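Orotidine 5'-phosphate decarboxylase (Sulfolobus solfataricus, PDB 4DBD) probably catalyses the decarboxylation of orotidine 5'-monophosphate to uridine 5'-monophosphate, the last step of de novo UMP synthesis. Local coordinates at residues 17-22 against 49-54; 58-63 against 74-79; 137-142 against 157-162. All blocks are in the same frame, centred on the assembly; numbering follows the deposited sequence.

Contact 1: residues 17-22 against 49-54; sequences QVLKEM and IGLDVE
Leu51 sets the forked end of its side chain against helix 17-22, where two consecutive residues receive it. Its CD2 lies 3.7 Å from CB of Leu19, and the other methyl, CD1, is only slightly farther from that same CB, so both branches bear on it. A further touch, 4.0 Å between CD1 of Leu19 and CD1 of Leu51, completes the pairing of the two leucines, which meet at a slant. On the neighbouring side of the helix Lys20 supplies its aliphatic stem: its CD comes within 3.5 Å of Leu51 CD2. The lysine chain does not run straight out; a bend at chi2 (-61°) brings CD round to this methyl. Beyond it, NZ of Lys20 reaches the carbonyl O of Gly50 at 3.2 Å, a weak hydrogen bond. The stronger partner of that ammonium group is Glu23, whose OE2 forms a salt bridge with it and also accepts a hydrogen bond from the backbone N of Asp52. One carboxylate oxygen thereby ties the lysine and the loop backbone together. In the fold, helix 16-22 meets here the loop that runs from helix 41-48 into strand 55-62. Leu19 also packs on Leu8 and Met10 of strand 6-10, while Met22 turns to Leu8 and to Leu200 of helix 196-210, so the helix is wedged between barrel strand, loop and C-terminal helix.

Contact 2: residues 58-63 against 74-79; sequences VDFKLA and ERLSFA
Val58 begins the contact by splitting its two methyls between different partners of the loop 74-79. CG2 presses on CB of Ala79 at 3.4 Å, tighter than ordinary van der Waals contact, and also meets the CE1 and CZ end of the Phe78 ring, 4.0 Å from CE1. CG1, anti to the backbone N (chi1 163°), goes the other way, to 3.9 Å from Leu76 CD1, and at the same time lies over one face of the Phe60 ring, offset toward its rim. The loop that receives Val58 is folded by a type I turn from Leu76 to Ala79, closed by Ala79 N bonding to Leu76 O at 3.1 Å; that same oxygen sits above a face of the Phe78 ring. Asp59, next along, takes no part in this packing. Its OD1 accepts a hydrogen bond from the backbone N of Lys61 (3.0 Å), forming an Asx turn, and its OD2 forms a 2.6 Å salt bridge with Lys61 NZ. Lys30 gives OD2 a second cation, and Lys61 NZ pairs as well with Asp64 of the second subunit, consistent with the alternating charged network of OMP decarboxylase active sites. Phe60 returns to the loop: its ring and Leu76 meet tip to tip, CE2 being 3.6 Å from Leu76 CD1. Leu33 and Leu37 of the second subunit pack on Phe60 and Leu76, respectively. Leu62 faces helix 66-73 instead, touching Met69, Ile72 and Val73. The loop packs against strand 55-62 as the chain passes from helix 66-73 to strand 81-85, where Phe82 touches both Val58 and Leu76.

Contact 3: residues 137-142 against 157-162; sequences KGIVVG and EKMTIV
Ile139 is held through both its N and its O by the strand beside it: its N bonds to Thr160 O at 2.9 Å, and its O accepts from Val162 N at 3.0 Å with a nearly straight N-H (171°). Thr160 N to Lys137 O and Val141 N to Val162 O extend this parallel pairing. Longer CA-H...O contacts accompany these bonds, Val140 CA lying 3.3 Å from Val162 O. Among the apolar contacts, Ile139 and Ile161 lie side by side pointing the same way, CG1 to CG1 at 4.0 Å. Met159 crosses Ile139 at about a right angle, its CG 3.9 Å from Ile139 CG1. An alanine in place of Ile139 would probably open a gap, leaving Met159 CG and Ile161 CG1 without the CG1 they pack on. Farther along, CG2 of Val141 meets CG2 of Ile161, while Val140 and Val162 touch through their CG2 methyls at 3.7 Å on the other face of the sheet. The polar end of Lys137 passes near Thr160 OG1, but its salt bridge is with Glu55. Ile139 and Val141 are covered by Tyr152 of helix 146-155, the connection between the two strands. This is a beta-alpha-beta unit of the TIM barrel; its second strand leads to Pro164, a predicted substrate-binding residue that touches Val140.

The three contacts follow one another along the chain, each closing before the next opens, all within a single closed barrel of eight parallel strands. Contact 1 ends just where strand 55-62 starts, and that strand carries contact 2, although the two centres are about 19 Å apart. Contact 3 pairs strands 138-141 and 160-163 of the same sheet; its centre is about 18 Å from that of contact 2 and about 23 Å from that of contact 1. The side chain of Val140 in contact 3 lies about 6 Å from that of Lys61, the predicted proton donor on the strand of contact 2, so contacts 2 and 3 probably both border the active site, while contact 1 is plain packing at the barrel's outside.

Contact 1: residues 17-22 against 49-54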
loop_
_atom_site.group_PDB
_atom_site.type_symbol
_atom_site.label_atom_id
_atom_site.label_comp_id
_atom_site.label_asym_id
_atom_site.label_seq_id
_atom_site.Cartn_x
_atom_site.Cartn_y
_atom_site.Cartn_z
ATOM N N GLN A 17 -11.690 13.955 22.235
ATOM C CA GLN A 17 -12.741 14.945 22.457
ATOM C C GLN A 17 -13.110 15.679 21.168
ATOM O O GLN A 17 -14.291 15.879 20.876
ATOM C CB GLN A 17 -12.346 15.930 23.563
ATOM C CG GLN A 17 -12.002 15.250 24.879
ATOM C CD GLN A 17 -13.100 14.312 25.354
ATOM O OE1 GLN A 17 -14.289 14.611 25.223
ATOM N NE2 GLN A 17 -12.705 13.165 25.908
ATOM N N VAL A 18 -12.097 16.064 20.392
ATOM C CA VAL A 18 -12.322 16.690 19.083
ATOM C C VAL A 18 -13.158 15.801 18.162
ATOM O O VAL A 18 -14.133 16.252 17.551
ATOM C CB VAL A 18 -10.977 17.018 18.384
ATOM C CG1 VAL A 18 -11.200 17.418 16.925
ATOM C CG2 VAL A 18 -10.231 18.104 19.141
ATOM N N LEU A 19 -12.776 14.532 18.067
ATOM C CA LEU A 19 -13.481 13.607 17.187
ATOM C C LEU A 19 -14.948 13.446 17.591
ATOM O O LEU A 19 -15.810 13.252 16.745
ATOM C CB LEU A 19 -12.761 12.254 17.138
ATOM C CG LEU A 19 -11.313 12.345 16.640
ATOM C CD1 LEU A 19 -10.573 11.014 16.778
ATOM C CD2 LEU A 19 -11.279 12.830 15.196
ATOM N N LYS A 20 -15.234 13.547 18.888
ATOM C CA LYS A 20 -16.611 13.385 19.359
ATOM C C LYS A 20 -17.543 14.510 18.904
ATOM O O LYS A 20 -18.732 14.277 18.681
ATOM C CB LYS A 20 -16.662 13.204 20.880
ATOM C CG LYS A 20 -16.138 11.859 21.353
ATOM C CD LYS A 20 -16.954 10.707 20.777
ATOM C CE LYS A 20 -18.382 10.700 21.309
ATOM N NZ LYS A 20 -19.181 9.547 20.794
ATOM N N GLU A 21 -17.010 15.721 18.763
ATOM C CA GLU A 21 -17.786 16.825 18.201
ATOM C C GLU A 21 -17.959 16.652 16.703
ATOM O O GLU A 21 -19.029 16.927 16.147
ATOM C CB GLU A 21 -17.117 18.172 18.477
ATOM C CG GLU A 21 -17.320 18.693 19.894
ATOM C CD GLU A 21 -18.787 18.739 20.304
ATOM O OE1 GLU A 21 -19.551 19.546 19.730
ATOM O OE2 GLU A 21 -19.176 17.960 21.202
ATOM N N MET A 22 -16.894 16.199 16.050
ATOM C CA MET A 22 -16.927 15.998 14.608
ATOM C C MET A 22 -17.860 14.862 14.232
ATOM O O MET A 22 -18.438 14.868 13.151
ATOM C CB MET A 22 -15.521 15.710 14.085
ATOM C CG MET A 22 -14.514 16.807 14.362
ATOM S SD MET A 22 -12.984 16.472 13.463
ATOM C CE MET A 22 -12.277 18.117 13.368
ATOM N N ILE A 49 -12.983 4.050 19.064
ATOM C CA ILE A 49 -14.011 3.197 19.662
ATOM C C ILE A 49 -15.419 3.790 19.790
ATOM O O ILE A 49 -16.374 3.228 19.252
ATOM C CB ILE A 49 -13.549 2.628 21.013
ATOM C CG1 ILE A 49 -12.664 1.401 20.778
ATOM C CG2 ILE A 49 -14.750 2.257 21.873
ATOM C CD1 ILE A 49 -12.060 0.820 22.046
ATOM N N GLY A 50 -15.556 4.912 20.488
ATOM C CA GLY A 50 -16.879 5.457 20.760
ATOM C C GLY A 50 -17.533 6.229 19.623
ATOM O O GLY A 50 -18.728 6.532 19.679
ATOM N N LEU A 51 -16.760 6.531 18.583
ATOM C CA LEU A 51 -17.187 7.460 17.538
ATOM C C LEU A 51 -18.400 6.990 16.737
ATOM O O LEU A 51 -18.387 5.908 16.152
ATOM C CB LEU A 51 -16.020 7.753 16.593
ATOM C CG LEU A 51 -14.719 8.208 17.255
ATOM C CD1 LEU A 51 -13.668 8.535 16.206
ATOM C CD2 LEU A 51 -14.961 9.408 18.161
ATOM N N ASP A 52 -19.443 7.814 16.711
ATOM C CA ASP A 52 -20.630 7.519 15.922
ATOM C C ASP A 52 -20.586 8.205 14.560
ATOM O O ASP A 52 -21.213 9.252 14.354
ATOM C CB ASP A 52 -21.907 7.932 16.660
ATOM C CG ASP A 52 -23.164 7.663 15.840
ATOM O OD1 ASP A 52 -23.268 6.568 15.240
ATOM O OD2 ASP A 52 -24.046 8.548 15.786
ATOM N N VAL A 53 -19.837 7.613 13.638
ATOM C CA VAL A 53 -19.862 8.052 12.254
ATOM C C VAL A 53 -20.365 6.901 11.398
ATOM O O VAL A 53 -20.302 5.739 11.811
ATOM C CB VAL A 53 -18.473 8.549 11.779
ATOM C CG1 VAL A 53 -18.072 9.793 12.550
ATOM C CG2 VAL A 53 -17.428 7.462 11.947
ATOM N N GLU A 54 -20.895 7.218 10.222
ATOM C CA GLU A 54 -21.404 6.187 9.337
ATOM C C GLU A 54 -20.294 5.213 8.953
ATOM O O GLU A 54 -20.500 3.998 8.963
ATOM C CB GLU A 54 -22.029 6.804 8.079
ATOM C CG GLU A 54 -23.141 7.812 8.363
ATOM C CD GLU A 54 -24.408 7.153 8.872
ATOM O OE1 GLU A 54 -24.822 6.130 8.282
ATOM O OE2 GLU A 54 -24.990 7.654 9.863
#

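Contact 2: residues 58-63 against 74-79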
loop_
_atom_site.group_PDB
_atom_site.type_symbol
_atom_site.label_atom_id
_atom_site.label_comp_id
_atom_site.label_asym_id
_atom_site.label_seq_id
_atom_site.Cartn_x
_atom_site.Cartn_y
_atom_site.Cartn_z
ATOM N N VAL A 58 -10.457 2.252 6.552
ATOM C CA VAL A 58 -9.019 2.106 6.672
ATOM C C VAL A 58 -8.448 2.208 5.260
ATOM O O VAL A 58 -8.891 1.502 4.347
ATOM C CB VAL A 58 -8.619 0.768 7.335
ATOM C CG1 VAL A 58 -7.155 0.482 7.059
ATOM C CG2 VAL A 58 -8.883 0.836 8.841
ATOM N N ASP A 59 -7.497 3.126 5.088
ATOM C CA ASP A 59 -6.860 3.340 3.791
ATOM C C ASP A 59 -5.356 3.089 3.906
ATOM O O ASP A 59 -4.581 3.987 4.236
ATOM C CB ASP A 59 -7.148 4.755 3.260
ATOM C CG ASP A 59 -6.542 4.989 1.912
ATOM O OD1 ASP A 59 -6.116 3.985 1.295
ATOM O OD2 ASP A 59 -6.500 6.153 1.453
ATOM N N PHE A 60 -4.959 1.845 3.649
ATOM C CA PHE A 60 -3.561 1.498 3.511
ATOM C C PHE A 60 -3.240 1.290 2.028
ATOM O O PHE A 60 -2.227 0.660 1.688
ATOM C CB PHE A 60 -3.248 0.209 4.276
ATOM C CG PHE A 60 -3.302 0.352 5.773
ATOM C CD1 PHE A 60 -3.624 1.562 6.373
ATOM C CD2 PHE A 60 -3.015 -0.734 6.581
ATOM C CE1 PHE A 60 -3.667 1.680 7.750
ATOM C CE2 PHE A 60 -3.052 -0.622 7.961
ATOM C CZ PHE A 60 -3.378 0.592 8.546
ATOM N N LYS A 61 -4.110 1.811 1.154
ATOM C CA LYS A 61 -3.922 1.715 -0.295
ATOM C C LYS A 61 -3.505 0.309 -0.685
ATOM O O LYS A 61 -2.496 0.109 -1.375
ATOM C CB LYS A 61 -2.872 2.711 -0.774
ATOM C CG LYS A 61 -3.299 4.187 -0.706
ATOM C CD LYS A 61 -4.525 4.462 -1.576
ATOM C CE LYS A 61 -4.712 5.971 -1.812
ATOM N NZ LYS A 61 -4.910 6.758 -0.543
ATOM N N LEU A 62 -4.304 -0.662 -0.262
ATOM C CA LEU A 62 -3.939 -2.070 -0.367
ATOM C C LEU A 62 -3.559 -2.446 -1.795
ATOM O O LEU A 62 -4.280 -2.148 -2.742
ATOM C CB LEU A 62 -5.079 -2.939 0.136
ATOM C CG LEU A 62 -5.408 -2.800 1.633
ATOM C CD1 LEU A 62 -6.795 -3.353 1.938
ATOM C CD2 LEU A 62 -4.334 -3.470 2.502
ATOM N N ALA A 63 -2.408 -3.093 -1.953
ATOM C CA ALA A 63 -1.917 -3.368 -3.306
ATOM C C ALA A 63 -0.955 -4.548 -3.305
ATOM O O ALA A 63 0.226 -4.419 -3.621
ATOM C CB ALA A 63 -1.272 -2.132 -3.886
ATOM N N GLU A 74 -7.453 -8.408 8.365
ATOM C CA GLU A 74 -8.017 -9.154 9.493
ATOM C C GLU A 74 -7.515 -8.601 10.833
ATOM O O GLU A 74 -8.128 -8.838 11.870
ATOM C CB GLU A 74 -7.786 -10.668 9.360
ATOM C CG GLU A 74 -6.377 -11.133 9.641
ATOM C CD GLU A 74 -6.150 -12.585 9.234
ATOM O OE1 GLU A 74 -7.113 -13.255 8.795
ATOM O OE2 GLU A 74 -4.996 -13.055 9.346
ATOM N N ARG A 75 -6.431 -7.829 10.792
ATOM C CA ARG A 75 -5.899 -7.149 11.974
ATOM C C ARG A 75 -6.480 -5.742 12.147
ATOM O O ARG A 75 -6.014 -4.974 12.989
ATOM C CB ARG A 75 -4.364 -7.057 11.901
ATOM C CG ARG A 75 -3.614 -8.346 12.241
ATOM C CD ARG A 75 -3.798 -9.427 11.198
ATOM N NE ARG A 75 -2.514 -9.998 10.780
ATOM C CZ ARG A 75 -2.367 -11.169 10.162
ATOM N NH1 ARG A 75 -3.421 -11.917 9.885
ATOM N NH2 ARG A 75 -1.158 -11.597 9.825
ATOM N N LEU A 76 -7.498 -5.413 11.355
ATOM C CA LEU A 76 -8.091 -4.077 11.363
ATOM C C LEU A 76 -9.620 -4.138 11.418
ATOM O O LEU A 76 -10.307 -3.306 10.819
ATOM C CB LEU A 76 -7.638 -3.294 10.118
ATOM C CG LEU A 76 -6.132 -3.229 9.865
ATOM C CD1 LEU A 76 -5.829 -2.949 8.388
ATOM C CD2 LEU A 76 -5.447 -2.203 10.754
ATOM N N SER A 77 -10.147 -5.110 12.157
ATOM C CA SER A 77 -11.585 -5.380 12.180
ATOM C C SER A 77 -12.453 -4.253 12.754
ATOM O O SER A 77 -13.675 -4.293 12.647
ATOM C CB SER A 77 -11.856 -6.678 12.939
ATOM O OG SER A 77 -11.124 -6.709 14.149
ATOM N N PHE A 78 -11.837 -3.249 13.360
ATOM C CA PHE A 78 -12.617 -2.130 13.889
ATOM C C PHE A 78 -13.223 -1.322 12.737
ATOM O O PHE A 78 -14.216 -0.620 12.909
ATOM C CB PHE A 78 -11.764 -1.240 14.787
ATOM C CG PHE A 78 -10.587 -0.628 14.092
ATOM C CD1 PHE A 78 -10.713 0.568 13.398
ATOM C CD2 PHE A 78 -9.355 -1.255 14.122
ATOM C CE1 PHE A 78 -9.623 1.128 12.763
ATOM C CE2 PHE A 78 -8.264 -0.698 13.488
ATOM C CZ PHE A 78 -8.399 0.497 12.806
ATOM N N ALA A 79 -12.627 -1.453 11.557
ATOM C CA ALA A 79 -13.050 -0.700 10.375
ATOM C C ALA A 79 -14.321 -1.247 9.740
ATOM O O ALA A 79 -14.543 -2.462 9.712
ATOM C CB ALA A 79 -11.933 -0.685 9.345
#

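Contact 3: residues 137-142 against 157-162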
loop_
_atom_site.group_PDB
_atom_site.type_symbol
_atom_site.label_atom_id
_atom_site.label_comp_id
_atom_site.label_asym_id
_atom_site.label_seq_id
_atom_site.Cartn_x
_atom_site.Cartn_y
_atom_site.Cartn_z
ATOM N N LYS A 137 -18.244 -1.558 -2.959
ATOM C CA LYS A 137 -19.213 -0.601 -2.422
ATOM C C LYS A 137 -18.982 0.769 -3.057
ATOM O O LYS A 137 -19.932 1.478 -3.407
ATOM C CB LYS A 137 -19.060 -0.490 -0.907
ATOM C CG LYS A 137 -19.786 0.709 -0.288
ATOM C CD LYS A 137 -21.165 0.343 0.239
ATOM C CE LYS A 137 -21.869 1.565 0.842
ATOM N NZ LYS A 137 -20.900 2.595 1.301
ATOM N N GLY A 138 -17.712 1.125 -3.219
ATOM C CA GLY A 138 -17.350 2.459 -3.662
ATOM C C GLY A 138 -16.046 2.524 -4.428
ATOM O O GLY A 138 -15.331 1.521 -4.562
ATOM N N ILE A 139 -15.743 3.717 -4.934
ATOM C CA ILE A 139 -14.503 3.962 -5.653
ATOM C C ILE A 139 -13.964 5.325 -5.277
ATOM O O ILE A 139 -14.725 6.241 -4.940
ATOM C CB ILE A 139 -14.683 3.884 -7.194
ATOM C CG1 ILE A 139 -15.799 4.816 -7.638
ATOM C CG2 ILE A 139 -14.966 2.431 -7.624
ATOM C CD1 ILE A 139 -16.031 4.818 -9.150
ATOM N N VAL A 140 -12.644 5.449 -5.327
ATOM C CA VAL A 140 -11.972 6.687 -4.985
ATOM C C VAL A 140 -11.610 7.391 -6.290
ATOM O O VAL A 140 -10.864 6.843 -7.094
ATOM C CB VAL A 140 -10.680 6.400 -4.168
ATOM C CG1 VAL A 140 -10.006 7.701 -3.737
ATOM C CG2 VAL A 140 -10.986 5.532 -2.962
ATOM N N VAL A 141 -12.167 8.581 -6.516
ATOM C CA VAL A 141 -11.843 9.360 -7.717
ATOM C C VAL A 141 -11.342 10.746 -7.309
ATOM O O VAL A 141 -12.077 11.523 -6.696
ATOM C CB VAL A 141 -13.048 9.513 -8.660
ATOM C CG1 VAL A 141 -12.585 10.127 -9.975
ATOM C CG2 VAL A 141 -13.706 8.160 -8.909
ATOM N N GLY A 142 -10.092 11.045 -7.661
ATOM C CA GLY A 142 -9.416 12.260 -7.219
ATOM C C GLY A 142 -10.184 13.561 -7.385
ATOM O O GLY A 142 -10.818 13.795 -8.419
ATOM N N GLU A 157 -23.389 4.596 -11.798
ATOM C CA GLU A 157 -24.425 5.404 -11.162
ATOM C C GLU A 157 -24.743 5.028 -9.705
ATOM O O GLU A 157 -25.093 5.896 -8.908
ATOM C CB GLU A 157 -25.711 5.392 -12.001
ATOM C CG GLU A 157 -26.480 4.081 -11.940
ATOM C CD GLU A 157 -27.962 4.253 -12.246
ATOM O OE1 GLU A 157 -28.458 5.404 -12.208
ATOM O OE2 GLU A 157 -28.632 3.231 -12.520
ATOM N N LYS A 158 -24.630 3.748 -9.352
ATOM C CA LYS A 158 -25.023 3.301 -8.010
ATOM C C LYS A 158 -23.880 3.267 -6.987
ATOM O O LYS A 158 -24.116 3.136 -5.782
ATOM C CB LYS A 158 -25.690 1.919 -8.069
ATOM C CG LYS A 158 -27.105 1.921 -8.618
ATOM C CD LYS A 158 -27.766 0.572 -8.392
ATOM C CE LYS A 158 -29.187 0.551 -8.932
ATOM N NZ LYS A 158 -29.218 0.808 -10.399
ATOM N N MET A 159 -22.651 3.379 -7.473
ATOM C CA MET A 159 -21.467 3.302 -6.634
ATOM C C MET A 159 -21.340 4.514 -5.717
ATOM O O MET A 159 -21.704 5.627 -6.110
ATOM C CB MET A 159 -20.244 3.269 -7.547
ATOM C CG MET A 159 -19.000 2.802 -6.864
ATOM S SD MET A 159 -19.020 1.020 -6.863
ATOM C CE MET A 159 -18.777 0.703 -8.597
ATOM N N THR A 160 -20.833 4.312 -4.497
ATOM C CA THR A 160 -20.388 5.444 -3.682
ATOM C C THR A 160 -19.073 5.981 -4.243
ATOM O O THR A 160 -18.104 5.240 -4.405
ATOM C CB THR A 160 -20.199 5.061 -2.199
ATOM O OG1 THR A 160 -21.433 4.543 -1.689
ATOM C CG2 THR A 160 -19.777 6.272 -1.363
ATOM N N ILE A 161 -19.040 7.275 -4.535
ATOM C CA ILE A 161 -17.829 7.905 -5.041
ATOM C C ILE A 161 -17.274 8.823 -3.966
ATOM O O ILE A 161 -17.981 9.674 -3.443
ATOM C CB ILE A 161 -18.103 8.663 -6.366
ATOM C CG1 ILE A 161 -18.568 7.668 -7.435
ATOM C CG2 ILE A 161 -16.875 9.454 -6.821
ATOM C CD1 ILE A 161 -18.694 8.243 -8.851
ATOM N N VAL A 162 -16.009 8.615 -3.615
ATOM C CA VAL A 162 -15.344 9.422 -2.593
ATOM C C VAL A 162 -14.141 10.089 -3.236
ATOM O O VAL A 162 -13.457 9.486 -4.083
ATOM C CB VAL A 162 -14.923 8.584 -1.365
ATOM C CG1 VAL A 162 -16.161 8.026 -0.664
ATOM C CG2 VAL A 162 -13.959 7.470 -1.776
#